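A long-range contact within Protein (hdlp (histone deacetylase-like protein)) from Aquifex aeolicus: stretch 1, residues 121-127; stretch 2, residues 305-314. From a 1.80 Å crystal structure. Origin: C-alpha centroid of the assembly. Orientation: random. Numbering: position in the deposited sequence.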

# COMPACT_ATOMS: atom_id res chain seq x y z
N ASN A 121 18.43 4.07 -9.07
CA ASN A 121 18.18 4.84 -7.86
C ASN A 121 17.11 4.17 -7.02
O ASN A 121 16.57 3.14 -7.41
N VAL A 122 16.85 4.73 -5.84
CA VAL A 122 15.87 4.18 -4.92
C VAL A 122 14.70 5.13 -4.84
O VAL A 122 14.87 6.32 -4.59
N ALA A 123 13.49 4.62 -5.04
CA ALA A 123 12.35 5.51 -5.03
C ALA A 123 11.18 4.98 -4.20
O ALA A 123 11.02 3.78 -4.00
N PHE A 124 10.36 5.91 -3.74
CA PHE A 124 9.19 5.60 -2.94
C PHE A 124 8.00 6.39 -3.49
O PHE A 124 8.06 7.61 -3.62
N ASN A 125 6.94 5.67 -3.86
CA ASN A 125 5.72 6.30 -4.32
C ASN A 125 4.63 6.03 -3.28
O ASN A 125 3.95 5.00 -3.34
N PRO A 126 4.44 6.95 -2.33
CA PRO A 126 3.42 6.75 -1.30
C PRO A 126 1.98 6.67 -1.80
O PRO A 126 1.12 6.11 -1.13
N ALA A 127 1.71 7.22 -2.99
CA ALA A 127 0.36 7.20 -3.55
C ALA A 127 0.02 5.84 -4.14
O ALA A 127 -1.15 5.53 -4.35
N ALA A 305 4.56 7.24 10.36
CA ALA A 305 5.11 5.98 9.88
C ALA A 305 5.83 6.09 8.55
O ALA A 305 6.94 5.57 8.40
N TRP A 306 5.23 6.76 7.58
CA TRP A 306 5.92 6.91 6.31
C TRP A 306 7.13 7.81 6.48
O TRP A 306 8.09 7.70 5.73
N THR A 307 7.08 8.69 7.47
CA THR A 307 8.24 9.55 7.70
C THR A 307 9.40 8.65 8.13
O THR A 307 10.53 8.86 7.69
N LEU A 308 9.13 7.64 8.96
CA LEU A 308 10.20 6.72 9.36
C LEU A 308 10.79 6.04 8.11
O LEU A 308 12.01 5.86 7.99
N ILE A 309 9.92 5.65 7.19
CA ILE A 309 10.37 5.01 5.97
C ILE A 309 11.24 5.98 5.16
O ILE A 309 12.29 5.60 4.65
N TRP A 310 10.80 7.23 5.05
CA TRP A 310 11.58 8.19 4.26
C TRP A 310 12.95 8.42 4.90
O TRP A 310 13.97 8.47 4.20
N CYS A 311 12.98 8.55 6.22
CA CYS A 311 14.25 8.75 6.93
C CYS A 311 15.19 7.57 6.70
O CYS A 311 16.38 7.78 6.47
N GLU A 312 14.68 6.33 6.75
CA GLU A 312 15.52 5.14 6.50
C GLU A 312 16.13 5.18 5.10
O GLU A 312 17.34 4.98 4.92
N LEU A 313 15.28 5.39 4.10
CA LEU A 313 15.74 5.42 2.71
C LEU A 313 16.70 6.57 2.42
O LEU A 313 17.72 6.38 1.76
N SER A 314 16.34 7.74 2.94
CA SER A 314 17.07 9.00 2.76
C SER A 314 18.39 9.04 3.53
O SER A 314 19.26 9.86 3.26

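Strand 122-125 runs nearly antiparallel to helix 305-314: their axes make an angle of 168° and approach to 9.9 Å. The backbones are too far apart to touch, with the CA atoms of Phe-124 and Trp-310 8.0 Å apart, so side chains must fill the gap. Alternation along the extended chain sends the CA-to-CB bonds of Val-122, Phe-124 and Pro-126 toward the helix, while that of Ala-123 points away. From the helix, Trp-306, Ile-309 and Leu-313 answer, their three- and four-residue spacing placing them on one side.

The aromatic evidence centres on Phe-124, which has the largest covered area, 105 Å². Its t rotamer (chi1 176°) carries the ring to Trp-306, an m rotamer at chi1 -81°. The ring planes meet at 82°, and the Phe-124 centroid lies 5.3 Å from that of the Trp-306 five-membered ring, an edge-to-face arrangement in which Phe-124 CZ comes 3.8 Å from Trp-306 CD1. Over the same indole, Pro-126 makes a CH-pi contact: its CB stands 4.1 Å from the centroid of the Trp-306 six-membered ring, just 19° off the normal.

Aliphatic contacts complete the packing. Ile-309 (m, m) lays CG2 over one face of the Phe-124 ring, 4.3 Å from CE2, although the end of its side chain leads away. Leu-313 (m, t) bridges two strand residues: its CD1 lies 3.9 Å from Phe-124 CB, and its CD2 3.8 Å from CG1 of Val-122, itself a t rotamer.

No hydrogen bond crosses between the stretches, consistent with an apolar interface burying 342 Å² in total. Trp-306 NE1 is satisfied elsewhere in the structure. Within stretch 1, Ala-127 N donates a weak hydrogen bond to Asn-125 OD1 (3.1 Å, 135° at the hydrogen).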

# COMPACT_ATOMS: atom_id res chain seq x y z
CB ASN A 121 17.82 6.27 -8.21
CG ASN A 121 18.97 6.97 -8.92
OD1 ASN A 121 19.32 6.63 -10.04
ND2 ASN A 121 19.58 7.92 -8.25
CB VAL A 122 16.47 3.98 -3.51
CG1 VAL A 122 15.38 3.52 -2.53
CG2 VAL A 122 17.61 2.97 -3.58
CB ALA A 123 11.90 5.76 -6.45
CB PHE A 124 9.44 5.97 -1.47
CG PHE A 124 8.24 5.79 -0.55
CD1 PHE A 124 7.37 4.72 -0.71
CD2 PHE A 124 8.05 6.65 0.54
CE1 PHE A 124 6.34 4.50 0.22
CE2 PHE A 124 7.01 6.43 1.47
CZ PHE A 124 6.16 5.36 1.31
CB ASN A 125 5.27 5.74 -5.67
CG ASN A 125 3.88 6.19 -6.00
OD1 ASN A 125 3.47 7.27 -5.59
ND2 ASN A 125 3.13 5.37 -6.77
CB PRO A 126 3.65 7.94 -0.37
CG PRO A 126 4.12 9.02 -1.35
CD PRO A 126 5.16 8.22 -2.09
CB ALA A 127 0.22 8.30 -4.64
CB ALA A 305 3.98 4.91 9.80
CB TRP A 306 5.00 7.46 5.22
CG TRP A 306 4.13 6.38 4.61
CD1 TRP A 306 4.34 5.03 4.66
CD2 TRP A 306 2.96 6.57 3.81
NE1 TRP A 306 3.38 4.37 3.93
CE2 TRP A 306 2.52 5.30 3.40
CE3 TRP A 306 2.25 7.71 3.39
CZ2 TRP A 306 1.39 5.12 2.59
CZ3 TRP A 306 1.12 7.53 2.59
CH2 TRP A 306 0.71 6.24 2.20
CB THR A 307 7.92 10.64 8.76
OG1 THR A 307 7.06 11.62 8.16
CG2 THR A 307 9.20 11.33 9.25
CB LEU A 308 9.68 5.65 10.33
CG LEU A 308 9.24 6.13 11.72
CD1 LEU A 308 8.85 4.93 12.61
CD2 LEU A 308 10.40 6.92 12.35
CB ILE A 309 9.20 4.58 5.06
CG1 ILE A 309 8.34 3.54 5.77
CG2 ILE A 309 9.75 4.04 3.75
CD1 ILE A 309 9.08 2.26 6.09
CB TRP A 310 10.82 9.50 4.11
CG TRP A 310 11.58 10.51 3.32
CD1 TRP A 310 12.06 11.71 3.78
CD2 TRP A 310 12.06 10.38 1.97
NE1 TRP A 310 12.81 12.32 2.81
CE2 TRP A 310 12.83 11.52 1.69
CE3 TRP A 310 11.92 9.39 0.98
CZ2 TRP A 310 13.45 11.72 0.45
CZ3 TRP A 310 12.54 9.59 -0.25
CH2 TRP A 310 13.29 10.74 -0.50
CB CYS A 311 14.01 8.97 8.44
SG CYS A 311 13.30 10.60 8.88
CB GLU A 312 14.70 3.84 6.57
CG GLU A 312 15.12 2.81 7.59
CD GLU A 312 16.61 2.49 7.59
OE1 GLU A 312 17.17 2.09 6.55
OE2 GLU A 312 17.21 2.62 8.67
CB LEU A 313 14.55 5.54 1.75
CG LEU A 313 13.57 4.37 1.64
CD1 LEU A 313 12.43 4.77 0.72
CD2 LEU A 313 14.29 3.15 1.11
CB SER A 314 16.18 10.18 3.19
OG SER A 314 16.80 11.43 2.99